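Local coordinates for protein ADP-ribosylating toxin CARDS (Mycoplasma pneumoniae, PDB 4TLV) that transfers ADP-ribosyl groups from NAD(+) to multiple target proteins and causes vacuoles in mammalian cells as the main virulence factor of the bacterium, at residues Thr439-Asp443 and Tyr475-Thr479; Gly330-Ser334 and His514-Glu518; Phe492-Asn496 and Asn523-Tyr527; Tyr320-Cys324 and Val354-Asn358. All coordinates share one frame; numbering follows the deposited sequence.

In the fold
Going along the chain from the N terminus, contact 4 closes first, joining 320-324 to 354-358 within D2. Inside its loop lies 330-334, whose partner 514-518 comes far later in D3, so contact 2 crosses contact 4 and ties the two beta-trefoil domains together. Contact 1, between 439-443 and 475-479, falls wholly within the long span of contact 2 and pairs the first strand of D3 with strand 473-476. Contact 3 opens at 492-496 and closes at 523-527, crossing contact 2 in turn. Contact 1 touches each of the other three; contacts 3 and 4 stay apart, their nearest atoms about 10 Å from each other.

Contact 1 of 4, residues Thr439-Asp443 and Tyr475-Thr479; sequences TFFVD and YDLKT
V442 carries CG1 anti to its own N (chi1 -178°), which leaves CG2 to meet L477 CD1 at 3.6 Å. On the other face of the sheet, F441 and D476 make the non-hydrogen-bonded pair. Their flat groups stand almost perpendicular, 83° apart, and D476 OD1 approaches the rim of the F441 ring near its plane, 3.8 Å from CD1. The same ring packs edge-to-face with F483. V442 N donates to Y475 O at 2.8 Å. Y475 N returns the bond to V442 O, also at 2.8 Å, and L477 N adds a third at 3.0 Å to F440 O. This antiparallel pairing sets the opening strand of the D3 beta-trefoil, 441-443, beside strand 473-476, at whose end D476 forms an Asx turn. D476 OD1 accepts K478 N at 3.1 Å from above the carboxylate plane and also accepts a hydrogen bond from a water, which itself accepts from F440 N. T479 OG1 donates to D476 OD2 at 2.6 Å, so both carboxylate oxygens of this buried acid are engaged, which restrains its rotation. The aliphatic part of K478 crosses F440 at a slant, K478 CG 3.6 Å from F440 CD1, before a bend at chi3 (84°) redirects the end of the chain. Y475 sends its hydroxyl out of the pair to the carbonyl of W526.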
loop_
_atom_site.group_PDB
_atom_site.type_symbol
_atom_site.label_atom_id
_atom_site.label_comp_id
_atom_site.label_asym_id
_atom_site.label_seq_id
_atom_site.Cartn_x
_atom_site.Cartn_y
_atom_site.Cartn_z
ATOM N N THR A 439 7.578 4.919 5.710
ATOM C CA THR A 439 6.480 5.014 6.675
ATOM C C THR A 439 5.272 4.230 6.200
ATOM O O THR A 439 5.084 4.010 4.996
ATOM C CB THR A 439 6.055 6.466 6.975
ATOM O OG1 THR A 439 5.468 7.063 5.805
ATOM C CG2 THR A 439 7.265 7.295 7.493
ATOM N N PHE A 440 4.453 3.808 7.157
ATOM C CA PHE A 440 3.370 2.876 6.867
ATOM C C PHE A 440 2.071 3.309 7.543
ATOM O O PHE A 440 1.479 2.565 8.324
ATOM C CB PHE A 440 3.798 1.487 7.323
ATOM C CG PHE A 440 5.105 1.051 6.726
ATOM C CD1 PHE A 440 6.307 1.366 7.343
ATOM C CD2 PHE A 440 5.134 0.351 5.537
ATOM C CE1 PHE A 440 7.516 0.976 6.797
ATOM C CE2 PHE A 440 6.351 -0.040 4.978
ATOM C CZ PHE A 440 7.535 0.281 5.600
ATOM N N PHE A 441 1.639 4.527 7.238
ATOM C CA PHE A 441 0.417 5.083 7.819
ATOM C C PHE A 441 -0.795 4.759 6.957
ATOM O O PHE A 441 -0.753 4.933 5.736
ATOM C CB PHE A 441 0.513 6.612 7.924
ATOM C CG PHE A 441 1.758 7.110 8.610
ATOM C CD1 PHE A 441 2.369 6.371 9.619
ATOM C CD2 PHE A 441 2.291 8.347 8.264
ATOM C CE1 PHE A 441 3.519 6.851 10.257
ATOM C CE2 PHE A 441 3.428 8.840 8.904
ATOM C CZ PHE A 441 4.038 8.088 9.899
ATOM N N VAL A 442 -1.871 4.290 7.591
ATOM C CA VAL A 442 -3.154 4.086 6.900
ATOM C C VAL A 442 -4.110 5.201 7.290
ATOM O O VAL A 442 -4.233 5.526 8.477
ATOM C CB VAL A 442 -3.841 2.745 7.291
ATOM C CG1 VAL A 442 -5.150 2.568 6.502
ATOM C CG2 VAL A 442 -2.907 1.573 7.049
ATOM N N ASP A 443 -4.745 5.820 6.300
ATOM C CA ASP A 443 -5.798 6.806 6.573
ATOM C C ASP A 443 -7.051 6.044 6.985
ATOM O O ASP A 443 -7.632 5.318 6.173
ATOM C CB ASP A 443 -6.060 7.660 5.328
ATOM C CG ASP A 443 -7.053 8.813 5.581
ATOM O OD1 ASP A 443 -7.759 8.809 6.607
ATOM O OD2 ASP A 443 -7.125 9.728 4.732
ATOM N N TYR A 475 -3.638 5.237 11.166
ATOM C CA TYR A 475 -3.185 4.108 11.953
ATOM C C TYR A 475 -1.783 3.756 11.484
ATOM O O TYR A 475 -1.568 3.553 10.289
ATOM C CB TYR A 475 -4.142 2.950 11.714
ATOM C CG TYR A 475 -3.900 1.688 12.519
ATOM C CD1 TYR A 475 -4.241 1.613 13.863
ATOM C CD2 TYR A 475 -3.411 0.547 11.913
ATOM C CE1 TYR A 475 -4.062 0.431 14.592
ATOM C CE2 TYR A 475 -3.237 -0.634 12.625
ATOM C CZ TYR A 475 -3.565 -0.689 13.967
ATOM O OH TYR A 475 -3.394 -1.881 14.652
ATOM N N ASP A 476 -0.826 3.728 12.407
ATOM C CA ASP A 476 0.555 3.392 12.054
ATOM C C ASP A 476 0.739 1.890 12.100
ATOM O O ASP A 476 0.742 1.299 13.173
ATOM C CB ASP A 476 1.553 4.038 13.010
ATOM C CG ASP A 476 2.967 3.558 12.758
ATOM O OD1 ASP A 476 3.284 3.206 11.592
ATOM O OD2 ASP A 476 3.745 3.489 13.724
ATOM N N LEU A 477 0.898 1.265 10.936
ATOM C CA LEU A 477 1.024 -0.194 10.884
ATOM C C LEU A 477 2.280 -0.721 11.571
ATOM O O LEU A 477 2.335 -1.894 11.931
ATOM C CB LEU A 477 0.994 -0.671 9.430
ATOM C CG LEU A 477 -0.358 -0.516 8.732
ATOM C CD1 LEU A 477 -0.180 -0.699 7.215
ATOM C CD2 LEU A 477 -1.414 -1.499 9.302
ATOM N N LYS A 478 3.312 0.112 11.717
ATOM C CA LYS A 478 4.525 -0.367 12.387
ATOM C C LYS A 478 4.293 -0.640 13.870
ATOM O O LYS A 478 4.832 -1.589 14.419
ATOM C CB LYS A 478 5.688 0.627 12.251
ATOM C CG LYS A 478 6.328 0.691 10.879
ATOM C CD LYS A 478 7.463 1.740 10.846
ATOM C CE LYS A 478 8.772 1.170 11.350
ATOM N NZ LYS A 478 9.902 2.148 11.193
ATOM N N THR A 479 3.503 0.210 14.510
ATOM C CA THR A 479 3.396 0.215 15.967
ATOM C C THR A 479 1.974 0.029 16.497
ATOM O O THR A 479 1.794 -0.077 17.699
ATOM C CB THR A 479 3.920 1.534 16.564
ATOM O OG1 THR A 479 3.115 2.622 16.095
ATOM C CG2 THR A 479 5.398 1.779 16.182
HETATM O O HOH W 1 5.264 3.970 9.822
#

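Contact 2 of 4, residues Gly330-Ser334 and His514-Glu518; sequences GAQIS and HDMNE
Q332 reaches across from D2 with a side chain extended beyond CG, and its terminal amide meets the turn D515-E518 of D3 through both of its polar atoms. Q332 OE1 accepts M516 N at 2.8 Å; the donor sits above the carbonyl plane of the amide, although the N-H itself points fairly straight at the oxygen (166°). Q332 NE2 donates to D515 OD1 at 2.9 Å. That bond leaves Q332 within the plane of its amide but arrives above the carboxylate plane, the two planes being 34° apart. N517 N meets D515 OD1 at 2.8 Å from the opposite face, closing an Asx turn inside the type I turn.

Nearer the backbone, Q332 and M516 run past each other in opposite directions, with Q332 CB 3.7 Å from M516 CB. M516 starts with CG anti to its N (chi1 -179°), then bends at both following torsions, which carries CE to 4.1 Å from I333 CG2, the two side chains crossing at about a right angle. The same methionine packs against F483 and F493 of D3, and its carbonyl accepts from K481 NZ.

Because the Q332 amide donates at one end and accepts at the other, its flip state is defined. The two N-H groups that grip D515 OD1 probably offset part of its charge.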
loop_
_atom_site.group_PDB
_atom_site.type_symbol
_atom_site.label_atom_id
_atom_site.label_comp_id
_atom_site.label_asym_id
_atom_site.label_seq_id
_atom_site.Cartn_x
_atom_site.Cartn_y
_atom_site.Cartn_z
ATOM N N GLY A 330 8.791 17.943 11.913
ATOM C CA GLY A 330 9.148 17.977 13.319
ATOM C C GLY A 330 8.293 17.043 14.157
ATOM O O GLY A 330 8.717 16.585 15.221
ATOM N N ALA A 331 7.093 16.749 13.671
ATOM C CA ALA A 331 6.195 15.846 14.376
ATOM C C ALA A 331 6.236 14.426 13.791
ATOM O O ALA A 331 5.303 13.645 13.972
ATOM C CB ALA A 331 4.766 16.399 14.378
ATOM N N GLN A 332 7.323 14.117 13.086
ATOM C CA GLN A 332 7.623 12.766 12.625
ATOM C C GLN A 332 6.678 12.216 11.550
ATOM O O GLN A 332 6.547 11.011 11.402
ATOM C CB GLN A 332 7.711 11.795 13.806
ATOM C CG GLN A 332 8.675 12.239 14.896
ATOM C CD GLN A 332 8.495 11.438 16.170
ATOM O OE1 GLN A 332 7.440 11.485 16.804
ATOM N NE2 GLN A 332 9.515 10.670 16.531
ATOM N N ILE A 333 6.037 13.083 10.781
ATOM C CA ILE A 333 5.263 12.559 9.666
ATOM C C ILE A 333 5.949 12.798 8.321
ATOM O O ILE A 333 6.771 13.702 8.160
ATOM C CB ILE A 333 3.803 13.033 9.638
ATOM C CG1 ILE A 333 3.742 14.542 9.506
ATOM C CG2 ILE A 333 3.004 12.511 10.868
ATOM C CD1 ILE A 333 2.411 15.102 9.915
ATOM N N SER A 334 5.614 11.929 7.384
ATOM C CA SER A 334 6.139 11.943 6.029
ATOM C C SER A 334 5.082 12.603 5.153
ATOM O O SER A 334 3.889 12.475 5.427
ATOM C CB SER A 334 6.359 10.496 5.576
ATOM O OG SER A 334 6.682 10.429 4.200
ATOM N N HIS A 514 3.213 12.427 21.392
ATOM C CA HIS A 514 3.909 11.214 21.759
ATOM C C HIS A 514 4.924 10.885 20.665
ATOM O O HIS A 514 4.774 11.348 19.545
ATOM C CB HIS A 514 2.879 10.092 21.910
ATOM C CG HIS A 514 3.425 8.834 22.513
ATOM N ND1 HIS A 514 3.728 8.721 23.852
ATOM C CD2 HIS A 514 3.690 7.625 21.963
ATOM C CE1 HIS A 514 4.183 7.504 24.097
ATOM N NE2 HIS A 514 4.163 6.817 22.969
ATOM N N ASP A 515 5.957 10.117 21.004
ATOM C CA ASP A 515 6.973 9.682 20.039
ATOM C C ASP A 515 6.382 8.662 19.025
ATOM O O ASP A 515 5.981 7.560 19.390
ATOM C CB ASP A 515 8.157 9.077 20.793
ATOM C CG ASP A 515 9.306 8.669 19.879
ATOM O OD1 ASP A 515 9.159 8.696 18.632
ATOM O OD2 ASP A 515 10.367 8.301 20.428
ATOM N N MET A 516 6.327 9.052 17.760
ATOM C CA MET A 516 5.847 8.163 16.692
ATOM C C MET A 516 6.563 6.806 16.696
ATOM O O MET A 516 5.963 5.790 16.375
ATOM C CB MET A 516 5.985 8.848 15.328
ATOM C CG MET A 516 5.483 8.002 14.144
ATOM S SD MET A 516 3.689 7.834 14.103
ATOM C CE MET A 516 3.235 9.457 13.519
ATOM N N ASN A 517 7.831 6.786 17.098
ATOM C CA ASN A 517 8.625 5.557 17.106
ATOM C C ASN A 517 8.414 4.676 18.338
ATOM O O ASN A 517 8.894 3.548 18.373
ATOM C CB ASN A 517 10.124 5.871 17.043
ATOM C CG ASN A 517 10.494 6.796 15.895
ATOM O OD1 ASN A 517 11.212 7.793 16.080
ATOM N ND2 ASN A 517 10.028 6.466 14.713
ATOM N N GLU A 518 7.763 5.204 19.366
ATOM C CA GLU A 518 7.624 4.444 20.610
ATOM C C GLU A 518 6.743 3.203 20.377
ATOM O O GLU A 518 5.687 3.290 19.754
ATOM C CB GLU A 518 7.097 5.338 21.744
ATOM C CG GLU A 518 7.191 4.690 23.117
ATOM C CD GLU A 518 6.065 3.707 23.359
ATOM O OE1 GLU A 518 4.940 3.953 22.861
ATOM O OE2 GLU A 518 6.307 2.687 24.040
#

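Contact 3 of 4, residues Phe492-Asn496 and Asn523-Tyr527; sequences FFLHN and NFKWY
Three direct hydrogen bonds join N496 and L494 to the turn at N523 and the strand that follows. N496 N points almost perfectly at N523 O, 2.9 Å away. The two asparagine side chains repeat the link, N496 ND2 to N523 OD1 at 3.1 Å, with the oxygen in the plane of the N496 amide; OD1 of N496 turns instead to S569 OG. W526 NE1 donates to L494 O at 3.1 Å, in the plane of the indole but well above that of the carbonyl, 62° out of it.

Among the rings, H495 lies against F524 with its CD2 over the ring centre, 3.4 Å from F524 CZ. The planes are inclined by 34°, too much for a parallel stack. With CG anti to the backbone N (chi1 -178°), the imidazole lies along one face of F524 while the ring of H514 stacks on the other, so the phenyl is sandwiched between histidines. H495 ND1 is held by E510.

Apolar contacts fill in the rest. L494 CD2 sits over the face of the W526 five-membered ring, 4.0 Å from its centroid, a CH-pi contact that the indole makes alongside its hydrogen bond. F493 CB meets F524 CD1 at 3.9 Å.

Nothing here is a ladder of paired strands: the two segments run at a wide angle to each other, and the contact joins residues 493-496 to a 3-10 segment and the beginning of strand 526-529, with strand 506-512 between them in the chain, within the D3 beta-trefoil.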
loop_
_atom_site.group_PDB
_atom_site.type_symbol
_atom_site.label_atom_id
_atom_site.label_comp_id
_atom_site.label_asym_id
_atom_site.label_seq_id
_atom_site.Cartn_x
_atom_site.Cartn_y
_atom_site.Cartn_z
ATOM N N PHE A 492 -1.243 14.060 17.494
ATOM C CA PHE A 492 -1.755 13.542 18.765
ATOM C C PHE A 492 -2.194 12.090 18.648
ATOM O O PHE A 492 -2.860 11.728 17.676
ATOM C CB PHE A 492 -2.947 14.386 19.234
ATOM C CG PHE A 492 -2.606 15.837 19.437
ATOM C CD1 PHE A 492 -2.550 16.705 18.356
ATOM C CD2 PHE A 492 -2.328 16.324 20.701
ATOM C CE1 PHE A 492 -2.242 18.039 18.540
ATOM C CE2 PHE A 492 -2.004 17.658 20.889
ATOM C CZ PHE A 492 -1.955 18.511 19.807
ATOM N N PHE A 493 -1.863 11.292 19.663
ATOM C CA PHE A 493 -2.081 9.839 19.657
ATOM C C PHE A 493 -3.168 9.390 20.639
ATOM O O PHE A 493 -3.267 9.905 21.764
ATOM C CB PHE A 493 -0.774 9.132 19.999
ATOM C CG PHE A 493 0.310 9.342 18.972
ATOM C CD1 PHE A 493 1.064 10.511 18.960
ATOM C CD2 PHE A 493 0.550 8.384 18.002
ATOM C CE1 PHE A 493 2.061 10.705 17.999
ATOM C CE2 PHE A 493 1.534 8.568 17.037
ATOM C CZ PHE A 493 2.296 9.729 17.038
ATOM N N LEU A 494 -3.960 8.417 20.213
ATOM C CA LEU A 494 -5.097 7.934 20.993
ATOM C C LEU A 494 -4.578 7.098 22.143
ATOM O O LEU A 494 -3.835 6.133 21.937
ATOM C CB LEU A 494 -6.039 7.109 20.098
ATOM C CG LEU A 494 -7.310 6.559 20.771
ATOM C CD1 LEU A 494 -8.166 7.715 21.283
ATOM C CD2 LEU A 494 -8.094 5.699 19.815
ATOM N N HIS A 495 -4.939 7.483 23.366
ATOM C CA HIS A 495 -4.387 6.853 24.558
ATOM C C HIS A 495 -5.468 6.279 25.484
ATOM O O HIS A 495 -6.414 6.978 25.864
ATOM C CB HIS A 495 -3.522 7.862 25.335
ATOM C CG HIS A 495 -2.867 7.290 26.553
ATOM N ND1 HIS A 495 -3.105 7.774 27.820
ATOM C CD2 HIS A 495 -1.986 6.271 26.700
ATOM C CE1 HIS A 495 -2.396 7.085 28.697
ATOM N NE2 HIS A 495 -1.707 6.166 28.044
ATOM N N ASN A 496 -5.309 5.014 25.865
ATOM C CA ASN A 496 -6.240 4.373 26.789
ATOM C C ASN A 496 -5.838 4.716 28.219
ATOM O O ASN A 496 -4.661 4.751 28.514
ATOM C CB ASN A 496 -6.201 2.857 26.605
ATOM C CG ASN A 496 -6.887 2.110 27.745
ATOM O OD1 ASN A 496 -8.199 2.168 27.767
ATOM N ND2 ASN A 496 -6.236 1.491 28.594
ATOM N N ASN A 523 -0.931 0.841 25.985
ATOM C CA ASN A 523 -2.035 1.793 26.108
ATOM C C ASN A 523 -2.150 2.747 24.925
ATOM O O ASN A 523 -3.130 3.467 24.806
ATOM C CB ASN A 523 -1.931 2.587 27.405
ATOM C CG ASN A 523 -2.146 1.725 28.614
ATOM O OD1 ASN A 523 -3.194 1.098 28.753
ATOM N ND2 ASN A 523 -1.155 1.681 29.499
ATOM N N PHE A 524 -1.160 2.732 24.041
ATOM C CA PHE A 524 -1.254 3.523 22.813
ATOM C C PHE A 524 -1.500 2.615 21.604
ATOM O O PHE A 524 -1.558 3.106 20.468
ATOM C CB PHE A 524 0.041 4.307 22.558
ATOM C CG PHE A 524 0.216 5.533 23.433
ATOM C CD1 PHE A 524 -0.366 6.738 23.083
ATOM C CD2 PHE A 524 1.008 5.480 24.570
ATOM C CE1 PHE A 524 -0.195 7.868 23.870
ATOM C CE2 PHE A 524 1.187 6.606 25.367
ATOM C CZ PHE A 524 0.588 7.799 25.016
ATOM N N LYS A 525 -1.606 1.306 21.844
ATOM C CA LYS A 525 -1.817 0.329 20.760
ATOM C C LYS A 525 -3.263 -0.150 20.624
ATOM O O LYS A 525 -3.891 -0.540 21.614
ATOM C CB LYS A 525 -0.871 -0.866 20.937
ATOM C CG LYS A 525 0.599 -0.459 20.963
ATOM C CD LYS A 525 1.505 -1.653 20.814
ATOM C CE LYS A 525 2.956 -1.190 20.655
ATOM N NZ LYS A 525 3.850 -2.367 20.624
ATOM N N TRP A 526 -3.769 -0.150 19.387
ATOM C CA TRP A 526 -5.161 -0.493 19.107
ATOM C C TRP A 526 -5.262 -1.470 17.937
ATOM O O TRP A 526 -4.370 -1.535 17.091
ATOM C CB TRP A 526 -5.961 0.769 18.782
ATOM C CG TRP A 526 -5.878 1.786 19.852
ATOM C CD1 TRP A 526 -4.896 2.722 20.022
ATOM C CD2 TRP A 526 -6.797 1.963 20.931
ATOM N NE1 TRP A 526 -5.149 3.472 21.146
ATOM C CE2 TRP A 526 -6.316 3.032 21.720
ATOM C CE3 TRP A 526 -7.985 1.327 21.307
ATOM C CZ2 TRP A 526 -6.986 3.484 22.862
ATOM C CZ3 TRP A 526 -8.658 1.780 22.450
ATOM C CH2 TRP A 526 -8.150 2.842 23.211
ATOM N N TYR A 527 -6.354 -2.225 17.891
ATOM C CA TYR A 527 -6.614 -3.096 16.745
ATOM C C TYR A 527 -8.096 -3.110 16.407
ATOM O O TYR A 527 -8.940 -2.749 17.236
ATOM C CB TYR A 527 -6.093 -4.516 16.997
ATOM C CG TYR A 527 -6.807 -5.233 18.119
ATOM C CD1 TYR A 527 -6.456 -5.011 19.449
ATOM C CD2 TYR A 527 -7.837 -6.130 17.850
ATOM C CE1 TYR A 527 -7.120 -5.679 20.487
ATOM C CE2 TYR A 527 -8.503 -6.798 18.874
ATOM C CZ TYR A 527 -8.139 -6.566 20.187
ATOM O OH TYR A 527 -8.804 -7.229 21.198
HETATM O O HOH W 2 -2.150 5.484 19.719
#

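Contact 4 of 4, residues Tyr320-Cys324 and Val354-Asn358; sequences YQRIC and VSAVN
R322 NH1 is bound to the carbonyl of S355 through one water, 2.9 Å from NH1 to the water and 2.9 Å from the water to S355 O. R322 NH1 also comes within 3.2 Å of A356 N, but both are donors and no bond forms; A356 N is taken up by Q362. The other guanidinium nitrogens are served elsewhere, NE by a salt bridge to D318 and NH2 by the carbonyl of T439, so the flat group is pinned in orientation. A bend at chi3 (-66°) brings it between two neighbours: S355 CB lies over one face, 3.6 Å from R322 NH1, and the Y320 ring approaches the other.

Y320 and V357 lie side by side and point the same way. V357 CG1 stands over the middle of the tyrosine ring, 3.5 Å from its centroid and only 8° off the ring normal, a CH-pi contact over the face.

The whole cluster is buried where D2 meets D3. S355 pairs by backbone with S334, just ahead of strand 335-340, while V357 bonds to F441 and N358 to D443, so the loop following strand 348-354 lies against strand 441-443.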
loop_
_atom_site.group_PDB
_atom_site.type_symbol
_atom_site.label_atom_id
_atom_site.label_comp_id
_atom_site.label_asym_id
_atom_site.label_seq_id
_atom_site.Cartn_x
_atom_site.Cartn_y
_atom_site.Cartn_z
ATOM N N TYR A 320 4.488 1.854 -2.718
ATOM C CA TYR A 320 3.053 2.166 -2.655
ATOM C C TYR A 320 2.696 3.146 -3.769
ATOM O O TYR A 320 1.567 3.614 -3.855
ATOM C CB TYR A 320 2.689 2.774 -1.290
ATOM C CG TYR A 320 2.877 1.804 -0.152
ATOM C CD1 TYR A 320 1.976 0.774 0.060
ATOM C CD2 TYR A 320 3.960 1.904 0.692
ATOM C CE1 TYR A 320 2.163 -0.145 1.094
ATOM C CE2 TYR A 320 4.149 0.998 1.719
ATOM C CZ TYR A 320 3.245 -0.025 1.909
ATOM O OH TYR A 320 3.429 -0.917 2.944
ATOM N N GLN A 321 3.677 3.434 -4.621
ATOM C CA GLN A 321 3.530 4.388 -5.728
ATOM C C GLN A 321 3.541 5.866 -5.320
ATOM O O GLN A 321 3.173 6.725 -6.123
ATOM C CB GLN A 321 2.276 4.086 -6.578
ATOM C CG GLN A 321 2.294 2.733 -7.268
ATOM C CD GLN A 321 1.099 2.526 -8.203
ATOM O OE1 GLN A 321 0.205 1.631 -7.825
ATOM N NE2 GLN A 321 0.979 3.186 -9.248
ATOM N N ARG A 322 3.977 6.169 -4.096
ATOM C CA ARG A 322 3.933 7.538 -3.611
ATOM C C ARG A 322 5.220 8.257 -3.950
ATOM O O ARG A 322 6.297 7.664 -3.944
ATOM C CB ARG A 322 3.726 7.572 -2.098
ATOM C CG ARG A 322 2.497 6.773 -1.621
ATOM C CD ARG A 322 2.418 6.795 -0.080
ATOM N NE ARG A 322 3.528 6.075 0.533
ATOM C CZ ARG A 322 3.561 5.726 1.818
ATOM N NH1 ARG A 322 2.541 6.034 2.610
ATOM N NH2 ARG A 322 4.629 5.100 2.329
ATOM N N ILE A 323 5.112 9.539 -4.255
ATOM C CA ILE A 323 6.310 10.360 -4.386
ATOM C C ILE A 323 6.443 11.163 -3.095
ATOM O O ILE A 323 5.632 12.056 -2.833
ATOM C CB ILE A 323 6.192 11.319 -5.599
ATOM C CG1 ILE A 323 5.987 10.514 -6.882
ATOM C CG2 ILE A 323 7.427 12.213 -5.698
ATOM C CD1 ILE A 323 5.462 11.354 -8.065
ATOM N N CYS A 324 7.440 10.831 -2.276
ATOM C CA CYS A 324 7.561 11.397 -0.936
ATOM C C CYS A 324 8.752 12.334 -0.825
ATOM O O CYS A 324 9.793 12.093 -1.448
ATOM C CB CYS A 324 7.772 10.296 0.104
ATOM S SG CYS A 324 6.596 8.946 0.097
ATOM N N VAL A 354 -0.186 14.145 4.210
ATOM C CA VAL A 354 0.434 13.086 5.006
ATOM C C VAL A 354 0.482 11.775 4.203
ATOM O O VAL A 354 -0.541 11.314 3.694
ATOM C CB VAL A 354 -0.319 12.888 6.335
ATOM C CG1 VAL A 354 0.188 11.646 7.097
ATOM C CG2 VAL A 354 -0.152 14.124 7.207
ATOM N N SER A 355 1.673 11.188 4.088
ATOM C CA SER A 355 1.839 9.941 3.321
ATOM C C SER A 355 0.954 8.841 3.878
ATOM O O SER A 355 0.999 8.559 5.068
ATOM C CB SER A 355 3.307 9.471 3.369
ATOM O OG SER A 355 4.200 10.505 2.990
ATOM N N ALA A 356 0.165 8.198 3.020
ATOM C CA ALA A 356 -0.789 7.184 3.462
ATOM C C ALA A 356 -0.766 6.056 2.458
ATOM O O ALA A 356 -0.841 6.302 1.256
ATOM C CB ALA A 356 -2.195 7.768 3.510
ATOM N N VAL A 357 -0.699 4.822 2.942
ATOM C CA VAL A 357 -0.517 3.692 2.036
ATOM C C VAL A 357 -1.763 3.382 1.225
ATOM O O VAL A 357 -1.678 2.706 0.204
ATOM C CB VAL A 357 -0.044 2.426 2.769
ATOM C CG1 VAL A 357 1.326 2.662 3.395
ATOM C CG2 VAL A 357 -1.065 1.996 3.823
ATOM N N ASN A 358 -2.917 3.861 1.689
ATOM C CA ASN A 358 -4.175 3.562 1.029
ATOM C C ASN A 358 -4.764 4.733 0.254
ATOM O O ASN A 358 -5.876 4.640 -0.226
ATOM C CB ASN A 358 -5.217 3.036 2.034
ATOM C CG ASN A 358 -5.465 4.012 3.187
ATOM O OD1 ASN A 358 -4.553 4.718 3.627
ATOM N ND2 ASN A 358 -6.707 4.051 3.681
HETATM O O HOH W 3 2.776 6.345 5.441
#